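Local coordinates for proteasome assembly chaperone family protein (Pyrococcus furiosus, PDB 3VR0), which functions as a proteasome activator and is an archaeal homologue of proteasome assembly factors, at residues 155-160 with 208-213; 139-144 with 226-231; 62-67 with 81-86; 68-73 with 107-112. One frame throughout, in Å; residues are numbered along the deposited sequence.

Interaction 1: residues 155-160 with 208-213; sequences VLAAVT and ISLLGE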
loop_
_atom_site.group_PDB
_atom_site.type_symbol
_atom_site.label_atom_id
_atom_site.label_comp_id
_atom_site.label_asym_id
_atom_site.label_seq_id
_atom_site.Cartn_x
_atom_site.Cartn_y
_atom_site.Cartn_z
ATOM N N VAL C 155 4.385 -9.131 34.211
ATOM C CA VAL C 155 3.330 -8.448 33.455
ATOM C C VAL C 155 3.580 -6.965 33.445
ATOM O O VAL C 155 3.684 -6.369 34.503
ATOM C CB VAL C 155 1.910 -8.719 34.058
ATOM C CG1 VAL C 155 0.888 -7.639 33.610
ATOM C CG2 VAL C 155 1.459 -10.090 33.661
ATOM N N LEU C 156 3.668 -6.352 32.256
ATOM C CA LEU C 156 3.994 -4.948 32.178
ATOM C C LEU C 156 2.729 -4.140 31.931
ATOM O O LEU C 156 1.929 -4.493 31.044
ATOM C CB LEU C 156 4.973 -4.716 31.033
ATOM C CG LEU C 156 6.215 -5.593 30.864
ATOM C CD1 LEU C 156 6.961 -5.106 29.616
ATOM C CD2 LEU C 156 7.110 -5.445 32.071
ATOM N N ALA C 157 2.589 -3.039 32.663
ATOM C CA ALA C 157 1.367 -2.257 32.717
ATOM C C ALA C 157 1.651 -0.851 32.269
ATOM O O ALA C 157 2.694 -0.302 32.607
ATOM C CB ALA C 157 0.794 -2.223 34.174
ATOM N N ALA C 158 0.722 -0.283 31.497
ATOM C CA ALA C 158 0.710 1.125 31.191
ATOM C C ALA C 158 -0.746 1.521 31.030
ATOM O O ALA C 158 -1.583 0.685 30.675
ATOM C CB ALA C 158 1.547 1.420 29.907
ATOM N N VAL C 159 -1.043 2.784 31.275
ATOM C CA VAL C 159 -2.406 3.288 31.320
ATOM C C VAL C 159 -2.497 4.509 30.418
ATOM O O VAL C 159 -1.479 5.056 30.033
ATOM C CB VAL C 159 -2.741 3.786 32.780
ATOM C CG1 VAL C 159 -2.969 2.622 33.729
ATOM C CG2 VAL C 159 -1.579 4.587 33.304
ATOM N N THR C 160 -3.715 4.945 30.116
ATOM C CA THR C 160 -3.944 6.079 29.251
ATOM C C THR C 160 -3.871 7.405 29.982
ATOM O O THR C 160 -3.714 8.451 29.346
ATOM C CB THR C 160 -5.355 6.022 28.668
ATOM O OG1 THR C 160 -6.289 6.032 29.746
ATOM C CG2 THR C 160 -5.554 4.765 27.784
ATOM N N ILE C 208 -6.093 0.371 30.417
ATOM C CA ILE C 208 -4.813 -0.162 30.823
ATOM C C ILE C 208 -4.425 -1.254 29.837
ATOM O O ILE C 208 -5.274 -1.975 29.353
ATOM C CB ILE C 208 -4.898 -0.764 32.306
ATOM C CG1 ILE C 208 -3.556 -1.262 32.773
ATOM C CG2 ILE C 208 -6.022 -1.884 32.410
ATOM C CD1 ILE C 208 -3.463 -1.399 34.408
ATOM N N SER C 209 -3.134 -1.325 29.539
ATOM C CA SER C 209 -2.545 -2.350 28.771
ATOM C C SER C 209 -1.804 -3.289 29.716
ATOM O O SER C 209 -0.999 -2.859 30.527
ATOM C CB SER C 209 -1.465 -1.715 27.861
ATOM O OG SER C 209 -0.635 -2.769 27.376
ATOM N N LEU C 210 -1.999 -4.583 29.580
ATOM C CA LEU C 210 -1.239 -5.506 30.369
ATOM C C LEU C 210 -0.599 -6.480 29.414
ATOM O O LEU C 210 -1.297 -7.198 28.711
ATOM C CB LEU C 210 -2.158 -6.246 31.365
ATOM C CG LEU C 210 -2.804 -5.301 32.357
ATOM C CD1 LEU C 210 -4.017 -5.975 33.078
ATOM C CD2 LEU C 210 -1.771 -4.833 33.365
ATOM N N LEU C 211 0.733 -6.484 29.386
ATOM C CA LEU C 211 1.474 -7.339 28.480
ATOM C C LEU C 211 2.412 -8.250 29.257
ATOM O O LEU C 211 3.146 -7.794 30.133
ATOM C CB LEU C 211 2.299 -6.498 27.479
ATOM C CG LEU C 211 1.604 -5.511 26.532
ATOM C CD1 LEU C 211 2.653 -4.792 25.724
ATOM C CD2 LEU C 211 0.711 -6.272 25.597
ATOM N N GLY C 212 2.404 -9.524 28.899
ATOM C CA GLY C 212 3.187 -10.496 29.578
ATOM C C GLY C 212 4.440 -10.859 28.811
ATOM O O GLY C 212 4.410 -11.033 27.583
ATOM N N GLU C 213 5.527 -11.028 29.561
ATOM C CA GLU C 213 6.791 -11.478 28.999
ATOM C C GLU C 213 6.638 -12.846 28.399
ATOM O O GLU C 213 6.079 -13.740 29.004
ATOM C CB GLU C 213 7.899 -11.488 30.054
ATOM C CG GLU C 213 8.365 -10.116 30.440
ATOM C CD GLU C 213 9.324 -10.142 31.629
ATOM O OE1 GLU C 213 9.269 -11.129 32.425
ATOM O OE2 GLU C 213 10.111 -9.173 31.775
HETATM O O HOH W 1 1.984 -2.761 28.867
#

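Interaction 2: residues 139-144 with 226-231; sequences ITMGGY and AVLSAV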
loop_
_atom_site.group_PDB
_atom_site.type_symbol
_atom_site.label_atom_id
_atom_site.label_comp_id
_atom_site.label_asym_id
_atom_site.label_seq_id
_atom_site.Cartn_x
_atom_site.Cartn_y
_atom_site.Cartn_z
ATOM N N ILE C 139 -9.471 -2.736 28.644
ATOM C CA ILE C 139 -8.303 -3.433 29.129
ATOM C C ILE C 139 -7.751 -4.221 27.952
ATOM O O ILE C 139 -8.475 -4.992 27.357
ATOM C CB ILE C 139 -8.698 -4.418 30.276
ATOM C CG1 ILE C 139 -9.278 -3.639 31.484
ATOM C CG2 ILE C 139 -7.484 -5.207 30.698
ATOM C CD1 ILE C 139 -9.687 -4.601 32.669
ATOM N N THR C 140 -6.483 -4.020 27.575
ATOM C CA THR C 140 -5.932 -4.841 26.481
ATOM C C THR C 140 -4.916 -5.842 27.031
ATOM O O THR C 140 -4.204 -5.558 27.959
ATOM C CB THR C 140 -5.297 -3.976 25.368
ATOM O OG1 THR C 140 -4.235 -3.253 25.932
ATOM C CG2 THR C 140 -6.306 -2.913 24.813
ATOM N N MET C 141 -4.868 -7.010 26.426
ATOM C CA MET C 141 -4.044 -8.069 26.871
ATOM C C MET C 141 -3.191 -8.453 25.696
ATOM O O MET C 141 -3.678 -8.520 24.564
ATOM C CB MET C 141 -4.928 -9.262 27.260
ATOM C CG MET C 141 -6.017 -8.868 28.342
ATOM S SD MET C 141 -6.837 -10.356 28.911
ATOM C CE MET C 141 -7.476 -11.019 27.401
ATOM N N GLY C 142 -1.927 -8.750 25.965
ATOM C CA GLY C 142 -1.056 -9.308 24.950
ATOM C C GLY C 142 0.330 -9.679 25.516
ATOM O O GLY C 142 0.501 -9.852 26.726
ATOM N N GLY C 143 1.310 -9.786 24.620
ATOM C CA GLY C 143 2.676 -10.219 24.972
ATOM C C GLY C 143 3.708 -9.114 24.839
ATOM O O GLY C 143 3.510 -8.130 24.104
ATOM N N TYR C 144 4.805 -9.280 25.567
ATOM C CA TYR C 144 5.974 -8.428 25.443
ATOM C C TYR C 144 7.175 -9.323 25.139
ATOM O O TYR C 144 7.570 -10.124 25.978
ATOM C CB TYR C 144 6.195 -7.621 26.715
ATOM C CG TYR C 144 7.395 -6.703 26.645
ATOM C CD1 TYR C 144 7.286 -5.427 26.093
ATOM C CD2 TYR C 144 8.638 -7.108 27.145
ATOM C CE1 TYR C 144 8.367 -4.585 26.022
ATOM C CE2 TYR C 144 9.747 -6.264 27.073
ATOM C CZ TYR C 144 9.601 -5.006 26.513
ATOM O OH TYR C 144 10.681 -4.172 26.449
ATOM N N ALA C 226 -0.729 -15.632 33.478
ATOM C CA ALA C 226 -0.301 -14.508 34.291
ATOM C C ALA C 226 -1.039 -13.226 33.948
ATOM O O ALA C 226 -1.421 -12.452 34.835
ATOM C CB ALA C 226 1.180 -14.305 34.146
ATOM N N VAL C 227 -1.219 -12.972 32.651
ATOM C CA VAL C 227 -1.934 -11.753 32.224
ATOM C C VAL C 227 -3.390 -11.824 32.714
ATOM O O VAL C 227 -3.928 -10.861 33.242
ATOM C CB VAL C 227 -1.875 -11.595 30.671
ATOM C CG1 VAL C 227 -2.871 -10.544 30.190
ATOM C CG2 VAL C 227 -0.424 -11.227 30.226
ATOM N N LEU C 228 -3.998 -12.978 32.532
ATOM C CA LEU C 228 -5.405 -13.172 32.853
ATOM C C LEU C 228 -5.673 -13.169 34.373
ATOM O O LEU C 228 -6.783 -12.787 34.799
ATOM C CB LEU C 228 -5.921 -14.473 32.242
ATOM C CG LEU C 228 -7.432 -14.578 32.435
ATOM C CD1 LEU C 228 -8.146 -13.348 31.774
ATOM C CD2 LEU C 228 -7.907 -15.873 31.890
ATOM N N SER C 229 -4.668 -13.596 35.170
ATOM C CA SER C 229 -4.702 -13.436 36.635
ATOM C C SER C 229 -4.699 -11.963 37.020
ATOM O O SER C 229 -5.407 -11.518 37.957
ATOM C CB SER C 229 -3.503 -14.158 37.299
ATOM O OG SER C 229 -3.524 -15.539 36.967
ATOM N N ALA C 230 -3.899 -11.175 36.304
ATOM C CA ALA C 230 -3.894 -9.753 36.619
ATOM C C ALA C 230 -5.239 -9.131 36.250
ATOM O O ALA C 230 -5.797 -8.371 37.032
ATOM C CB ALA C 230 -2.742 -9.028 35.938
ATOM N N VAL C 231 -5.747 -9.443 35.053
ATOM C CA VAL C 231 -7.020 -8.886 34.589
ATOM C C VAL C 231 -8.210 -9.358 35.485
ATOM O O VAL C 231 -8.919 -8.533 36.004
ATOM C CB VAL C 231 -7.302 -9.288 33.144
ATOM C CG1 VAL C 231 -8.771 -8.895 32.754
ATOM C CG2 VAL C 231 -6.254 -8.712 32.202
#

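Interaction 3: residues 62-67 with 81-86; sequences FAELYS and VVELMK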
loop_
_atom_site.group_PDB
_atom_site.type_symbol
_atom_site.label_atom_id
_atom_site.label_comp_id
_atom_site.label_asym_id
_atom_site.label_seq_id
_atom_site.Cartn_x
_atom_site.Cartn_y
_atom_site.Cartn_z
ATOM N N PHE C 62 -22.059 -12.092 20.418
ATOM C CA PHE C 62 -23.121 -11.221 19.887
ATOM C C PHE C 62 -22.851 -10.396 18.634
ATOM O O PHE C 62 -23.799 -9.797 18.100
ATOM C CB PHE C 62 -23.671 -10.292 20.949
ATOM C CG PHE C 62 -22.741 -9.149 21.353
ATOM C CD1 PHE C 62 -23.037 -7.857 21.007
ATOM C CD2 PHE C 62 -21.605 -9.393 22.132
ATOM C CE1 PHE C 62 -22.260 -6.834 21.411
ATOM C CE2 PHE C 62 -20.817 -8.361 22.567
ATOM C CZ PHE C 62 -21.122 -7.085 22.185
ATOM N N ALA C 63 -21.595 -10.332 18.175
ATOM C CA ALA C 63 -21.279 -9.623 16.931
ATOM C C ALA C 63 -20.009 -10.185 16.270
ATOM O O ALA C 63 -19.167 -10.758 16.936
ATOM C CB ALA C 63 -21.098 -8.139 17.199
ATOM N N GLU C 64 -19.886 -10.031 14.960
ATOM C CA GLU C 64 -18.604 -10.318 14.366
ATOM C C GLU C 64 -18.136 -9.263 13.360
ATOM O O GLU C 64 -18.946 -8.547 12.741
ATOM C CB GLU C 64 -18.438 -11.816 13.946
ATOM C CG GLU C 64 -19.419 -12.369 13.040
ATOM C CD GLU C 64 -19.534 -13.919 13.135
ATOM O OE1 GLU C 64 -18.871 -14.594 13.983
ATOM O OE2 GLU C 64 -20.306 -14.456 12.318
ATOM N N LEU C 65 -16.815 -9.098 13.303
ATOM C CA LEU C 65 -16.213 -8.036 12.496
ATOM C C LEU C 65 -15.523 -8.639 11.282
ATOM O O LEU C 65 -14.769 -9.585 11.402
ATOM C CB LEU C 65 -15.252 -7.224 13.359
ATOM C CG LEU C 65 -14.560 -6.007 12.742
ATOM C CD1 LEU C 65 -14.202 -4.974 13.824
ATOM C CD2 LEU C 65 -13.265 -6.438 11.923
ATOM N N TYR C 66 -15.785 -8.102 10.111
ATOM C CA TYR C 66 -15.047 -8.481 8.936
ATOM C C TYR C 66 -14.411 -7.226 8.367
ATOM O O TYR C 66 -14.968 -6.134 8.480
ATOM C CB TYR C 66 -16.005 -9.049 7.876
ATOM C CG TYR C 66 -16.766 -10.307 8.358
ATOM C CD1 TYR C 66 -16.195 -11.564 8.240
ATOM C CD2 TYR C 66 -18.030 -10.197 8.972
ATOM C CE1 TYR C 66 -16.879 -12.713 8.687
ATOM C CE2 TYR C 66 -18.744 -11.351 9.437
ATOM C CZ TYR C 66 -18.167 -12.583 9.286
ATOM O OH TYR C 66 -18.854 -13.718 9.688
ATOM N N SER C 67 -13.284 -7.399 7.692
ATOM C CA SER C 67 -12.559 -6.263 7.144
ATOM C C SER C 67 -11.882 -6.557 5.824
ATOM O O SER C 67 -11.179 -7.559 5.695
ATOM C CB SER C 67 -11.462 -5.866 8.120
ATOM O OG SER C 67 -10.843 -4.690 7.614
ATOM N N VAL C 81 -16.266 -26.198 6.212
ATOM C CA VAL C 81 -16.937 -24.930 5.965
ATOM C C VAL C 81 -15.859 -23.817 5.790
ATOM O O VAL C 81 -14.912 -23.727 6.588
ATOM C CB VAL C 81 -17.861 -24.548 7.149
ATOM C CG1 VAL C 81 -18.190 -23.061 7.126
ATOM C CG2 VAL C 81 -19.199 -25.383 7.165
ATOM N N VAL C 82 -16.010 -22.979 4.764
ATOM C CA VAL C 82 -15.157 -21.793 4.602
ATOM C C VAL C 82 -15.765 -20.527 5.217
ATOM O O VAL C 82 -16.985 -20.343 5.223
ATOM C CB VAL C 82 -14.794 -21.504 3.108
ATOM C CG1 VAL C 82 -13.988 -22.633 2.518
ATOM C CG2 VAL C 82 -16.042 -21.231 2.242
ATOM N N GLU C 83 -14.896 -19.646 5.709
ATOM C CA GLU C 83 -15.291 -18.364 6.232
ATOM C C GLU C 83 -14.169 -17.303 6.133
ATOM O O GLU C 83 -13.025 -17.569 6.463
ATOM C CB GLU C 83 -15.698 -18.522 7.696
ATOM C CG GLU C 83 -16.491 -17.367 8.227
ATOM C CD GLU C 83 -17.119 -17.663 9.595
ATOM O OE1 GLU C 83 -16.486 -18.358 10.418
ATOM O OE2 GLU C 83 -18.240 -17.163 9.852
ATOM N N LEU C 84 -14.531 -16.083 5.747
ATOM C CA LEU C 84 -13.625 -14.961 5.847
ATOM C C LEU C 84 -13.007 -14.869 7.233
ATOM O O LEU C 84 -13.576 -15.350 8.238
ATOM C CB LEU C 84 -14.357 -13.657 5.554
ATOM C CG LEU C 84 -14.894 -13.404 4.157
ATOM C CD1 LEU C 84 -15.665 -12.096 4.225
ATOM C CD2 LEU C 84 -13.771 -13.313 3.130
ATOM N N MET C 85 -11.848 -14.223 7.284
ATOM C CA MET C 85 -11.231 -13.931 8.544
ATOM C C MET C 85 -12.025 -12.847 9.256
ATOM O O MET C 85 -12.669 -11.996 8.605
ATOM C CB MET C 85 -9.769 -13.565 8.335
ATOM C CG MET C 85 -8.955 -14.840 7.827
ATOM S SD MET C 85 -7.224 -14.666 8.103
ATOM C CE MET C 85 -7.044 -13.370 6.945
ATOM N N LYS C 86 -12.033 -12.919 10.580
ATOM C CA LYS C 86 -12.994 -12.137 11.331
ATOM C C LYS C 86 -12.526 -11.958 12.761
ATOM O O LYS C 86 -11.574 -12.638 13.214
ATOM C CB LYS C 86 -14.377 -12.853 11.285
ATOM C CG LYS C 86 -14.414 -14.161 12.156
ATOM C CD LYS C 86 -15.699 -15.013 11.910
ATOM C CE LYS C 86 -15.726 -16.186 12.892
ATOM N NZ LYS C 86 -16.926 -17.040 12.664
HETATM O O HOH W 2 -20.126 -17.068 11.575
HETATM O O HOH W 3 -19.099 -15.499 7.842
HETATM O O HOH W 4 -12.777 -10.094 6.558
#

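Interaction 4: residues 68-73 with 107-112; sequences PHFMHQ and GDTQVP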
loop_
_atom_site.group_PDB
_atom_site.type_symbol
_atom_site.label_atom_id
_atom_site.label_comp_id
_atom_site.label_asym_id
_atom_site.label_seq_id
_atom_site.Cartn_x
_atom_site.Cartn_y
_atom_site.Cartn_z
ATOM N N PRO C 68 -12.044 -5.665 4.862
ATOM C CA PRO C 68 -11.358 -5.751 3.561
ATOM C C PRO C 68 -9.853 -5.402 3.712
ATOM O O PRO C 68 -9.116 -5.518 2.730
ATOM C CB PRO C 68 -12.088 -4.676 2.703
ATOM C CG PRO C 68 -12.497 -3.577 3.860
ATOM C CD PRO C 68 -13.013 -4.532 4.916
ATOM N N HIS C 69 -9.407 -5.010 4.922
ATOM C CA HIS C 69 -7.977 -4.816 5.232
ATOM C C HIS C 69 -7.347 -6.076 5.802
ATOM O O HIS C 69 -6.130 -6.098 6.005
ATOM C CB HIS C 69 -7.763 -3.675 6.218
ATOM C CG HIS C 69 -8.150 -2.348 5.649
ATOM N ND1 HIS C 69 -7.296 -1.601 4.858
ATOM C CD2 HIS C 69 -9.321 -1.656 5.704
ATOM C CE1 HIS C 69 -7.919 -0.503 4.466
ATOM N NE2 HIS C 69 -9.145 -0.506 4.969
ATOM N N PHE C 70 -8.151 -7.118 6.078
ATOM C CA PHE C 70 -7.582 -8.380 6.556
ATOM C C PHE C 70 -6.994 -9.121 5.361
ATOM O O PHE C 70 -7.321 -8.804 4.223
ATOM C CB PHE C 70 -8.667 -9.263 7.195
ATOM C CG PHE C 70 -9.101 -8.817 8.582
ATOM C CD1 PHE C 70 -8.317 -7.936 9.333
ATOM C CD2 PHE C 70 -10.282 -9.323 9.155
ATOM C CE1 PHE C 70 -8.707 -7.546 10.667
ATOM C CE2 PHE C 70 -10.707 -8.919 10.470
ATOM C CZ PHE C 70 -9.903 -8.031 11.220
ATOM N N MET C 71 -6.171 -10.133 5.591
ATOM C CA MET C 71 -5.642 -10.935 4.469
ATOM C C MET C 71 -6.781 -11.454 3.565
ATOM O O MET C 71 -7.875 -11.859 4.046
ATOM C CB MET C 71 -4.794 -12.082 5.015
ATOM C CG MET C 71 -4.218 -13.024 3.954
ATOM S SD MET C 71 -3.144 -12.183 2.764
ATOM C CE MET C 71 -3.040 -13.637 1.704
ATOM N N HIS C 72 -6.507 -11.443 2.264
ATOM C CA HIS C 72 -7.493 -11.720 1.253
ATOM C C HIS C 72 -7.711 -13.220 1.073
ATOM O O HIS C 72 -7.462 -13.781 0.003
ATOM C CB HIS C 72 -7.098 -11.034 -0.069
ATOM C CG HIS C 72 -5.690 -11.303 -0.524
ATOM N ND1 HIS C 72 -4.607 -10.569 -0.074
ATOM C CD2 HIS C 72 -5.194 -12.199 -1.422
ATOM C CE1 HIS C 72 -3.504 -11.008 -0.668
ATOM N NE2 HIS C 72 -3.828 -11.999 -1.486
ATOM N N GLN C 73 -8.174 -13.877 2.139
ATOM C CA GLN C 73 -8.408 -15.320 2.089
ATOM C C GLN C 73 -9.572 -15.718 2.987
ATOM O O GLN C 73 -10.027 -14.954 3.843
ATOM C CB GLN C 73 -7.184 -16.098 2.584
ATOM C CG GLN C 73 -7.014 -15.948 4.128
ATOM C CD GLN C 73 -5.566 -16.217 4.602
ATOM O OE1 GLN C 73 -5.284 -16.166 5.794
ATOM N NE2 GLN C 73 -4.670 -16.494 3.680
ATOM N N GLY C 107 -10.302 -13.061 17.806
ATOM C CA GLY C 107 -10.487 -13.350 16.400
ATOM C C GLY C 107 -9.311 -14.010 15.726
ATOM O O GLY C 107 -8.324 -14.389 16.375
ATOM N N ASP C 108 -9.447 -14.217 14.422
ATOM C CA ASP C 108 -8.426 -14.887 13.648
ATOM C C ASP C 108 -7.111 -14.062 13.511
ATOM O O ASP C 108 -6.035 -14.640 13.389
ATOM C CB ASP C 108 -8.945 -15.158 12.236
ATOM C CG ASP C 108 -10.200 -16.023 12.209
ATOM O OD1 ASP C 108 -10.210 -17.103 12.820
ATOM O OD2 ASP C 108 -11.168 -15.649 11.523
ATOM N N THR C 109 -7.182 -12.735 13.479
ATOM C CA THR C 109 -6.058 -11.995 12.929
ATOM C C THR C 109 -6.212 -10.556 13.261
ATOM O O THR C 109 -7.294 -10.108 13.715
ATOM C CB THR C 109 -6.008 -12.076 11.328
ATOM O OG1 THR C 109 -4.799 -11.466 10.832
ATOM C CG2 THR C 109 -7.206 -11.361 10.668
ATOM N N GLN C 110 -5.125 -9.828 13.055
ATOM C CA GLN C 110 -5.178 -8.387 13.004
ATOM C C GLN C 110 -4.841 -8.046 11.561
ATOM O O GLN C 110 -4.482 -8.924 10.772
ATOM C CB GLN C 110 -4.159 -7.755 13.965
ATOM C CG GLN C 110 -4.380 -8.096 15.446
ATOM C CD GLN C 110 -3.729 -7.097 16.412
ATOM O OE1 GLN C 110 -3.762 -5.881 16.209
ATOM N NE2 GLN C 110 -3.149 -7.619 17.489
ATOM N N VAL C 111 -4.943 -6.772 11.227
ATOM C CA VAL C 111 -4.586 -6.304 9.908
ATOM C C VAL C 111 -3.069 -6.571 9.730
ATOM O O VAL C 111 -2.314 -6.486 10.705
ATOM C CB VAL C 111 -4.889 -4.788 9.822
ATOM C CG1 VAL C 111 -4.182 -4.138 8.619
ATOM C CG2 VAL C 111 -6.449 -4.541 9.739
ATOM N N PRO C 112 -2.621 -6.901 8.504
ATOM C CA PRO C 112 -1.200 -7.200 8.286
ATOM C C PRO C 112 -0.256 -6.045 8.672
ATOM O O PRO C 112 -0.698 -4.914 8.779
ATOM C CB PRO C 112 -1.137 -7.535 6.779
ATOM C CG PRO C 112 -2.524 -7.999 6.473
ATOM C CD PRO C 112 -3.403 -7.101 7.268
HETATM O O HOH W 5 -5.089 -10.239 8.221
#

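Interaction 1: residues 155-160 with 208-213
Four backbone hydrogen bonds join strand 155-159 to residues 208-213 in an antiparallel ladder, in which L156 with L211 and A158 with S209 are the hydrogen-bonded pairs. L156 N reaches L211 O at 2.6 Å, almost straight (175° at the hydrogen) and in the carbonyl plane, and L211 N returns to L156 O at 2.9 Å. S209 N meets A158 O at 2.8 Å nearly along the C=O axis, while the bond from A158 N to S209 O is longer, 3.2 Å. Between the bonds, A157 CA approaches S209 O at 3.3 Å as a CA-H...O contact.

Apolar packing fills the face of V155, A157, V159, I208 and L210. L210 reaches across with CD2, which rests on A157 CB at 3.7 Å and also touches V155 CG1; alanine's single methyl leaves room for L210 CD2 to lie over it. The I208 side chain, its CG1 anti to the backbone N (chi1 -177°), crosses that of V159 obliquely, with I208 CG1 4.0 Å from V159 CG1.

A water serves the other face: it donates to L156 O at 2.8 Å, giving that oxygen a second donor, and is also hydrogen-bonded to S209 OG.

Strand 206-214 lies between 137-145 and 155-159 in the mixed sheet, and 179-181 pairs along the far edge of 155-159. Helix 164-172 covers V159 and I208, while A158 packs on S80 of the second subunit.

Interaction 2: residues 139-144 with 226-231
I139 opens the contact from the sheet side. Its CG2, anti to the backbone N, slides past V231 with the two side chains running in opposite directions, and meets V231 CG2 at 4.0 Å. T140 points to the opposite face of the strand, where its OG1 is hydrogen-bonded to A193 O, so the alternation of the strand leaves I139 and M141 to face the helix.

M141 carries most of the packing. Its CB lies 3.8 Å from V227 CG1, and chi1 (-56°) swings CG over to V231 CG2 and V227 CG1, so that the chain crosses V231 at about a right angle. The extended chi2 (-172°) then carries M141 SD to 3.7 Å from V231 CG2. M141 SD lies more loosely against L228 CD1, at 4.3 Å. The long unbranched thioether suits this place, since it can thread between two beta-branched valines one helical turn apart. This is the layered packing of an alpha/beta fold: helix 221-235, which follows strand 206-214 in the chain, lies over the neighbouring strand 137-145, and the axis of 226-231 passes 9.0 Å from that of 139-144, the two running roughly antiparallel (156°). Replacing M141 with an alanine would remove the sulphur that touches V231 and L228 and would probably loosen the helix on the sheet. A49 and A50 of helix 45-57 and I36 of strand 34-37 also touch this methionine.

At G142 the backbone itself takes over, its O coming to 3.9 Å from V227 CG2 in a van der Waals contact.

Interaction 3: residues 62-67 with 81-86
The ring of Y66 lies alongside the side chain of K86, both pointing the same way, and CE1 comes obliquely to K86 CB at 3.6 Å. L84 CB touches the ring too, 3.9 Å from Y66 CD1. At the backbone, L65 O approaches K86 CA at 3.1 Å, a CA-H...O contact where the two chains come close.

Lysine suits its place because its long aliphatic chain can follow the ring while its amine reaches two carboxylates: NZ meets E83 OE1 at 2.6 Å, from above the carboxylate plane, and E64 OE1 in a longer salt bridge, 3.4 Å, whose hydrogen bond is weak. One water donates to both E64 OE2 and E83 OE2, another joins Y66 OH to E83 OE2, and a third links S67 N to M85 O.

Further out, Y25 OH is hydrogen-bonded to E64 OE2, K61 pairs with E64 OE1 and R77 with E83 OE1. The network ties strand 60-66 of the main sheet to the small hairpin containing strand 82-84, whose L84 packs on G198 of the third subunit.

E64 OE2 and E83 OE2 stand 4.2 Å apart, a repulsion that the surrounding lysines, arginine and bridging water would offset, so both carboxylates are probably ionised.

Interaction 4: residues 68-73 with 107-112
F70 packs tightly against the 107-112 loop. T109 CG2 stands 3.8 Å from the F70 ring centroid, only 12° off the normal, a CH-pi contact over the middle of one face. Threonine suits the place by supplying both this methyl and a hydroxyl: the short bond from T109 OG1 to Q110 O, 2.6 Å and on a lone pair, fixes the rotation that aims the methyl at the ring. V111, crossing F70 at about a right angle, touches CE1 with CG2 at 3.9 Å, and the same methyl also meets H69 CB. The P112 ring carbon CD lies 3.2 Å from the backbone oxygen H69 O. An alanine in place of F70 would lose the ring under T109 and beside V111, and would probably leave the two loops less firmly packed.

The M71 side is looser. M71 and P112 are partly exposed, and no direct hydrogen bond joins the segments; instead a water accepts from M71 N at 2.8 Å and donates to Q110 O at 2.9 Å.

H69 turns its imidazole away from the 107-112 loop to bind a gold ion with E121, while D115 holds its ND1. E121 belongs to helix 116-131, whose H119 and V122 touch V111. In the chain 68-73 links strands 60-66 and 73-76, while 107-112 leads from strand 102-107 toward helix 116-131; H72 stacks on H119 of the third subunit.

Along the chain, interactions 3 and 4 interleave and close before interaction 2 opens, and interaction 1 is nested inside the loop that interaction 2 closes. Interactions 1 and 2 have centres about 7 Å apart and share the mixed sheet, where strands 206-214 and 137-145 are neighbours. Interactions 3 and 4, with centres about 10 Å apart, join at the backbone of K86 and D108. The centres of interactions 1 and 3 are about 28 Å apart, on opposite sides of the chain's centre. Interactions 1 and 2 thus hold sheet strands and a covering helix together, whereas 3 and 4 join another part of the sheet to the hairpin and loops facing the third subunit; interaction 1 itself touches the second.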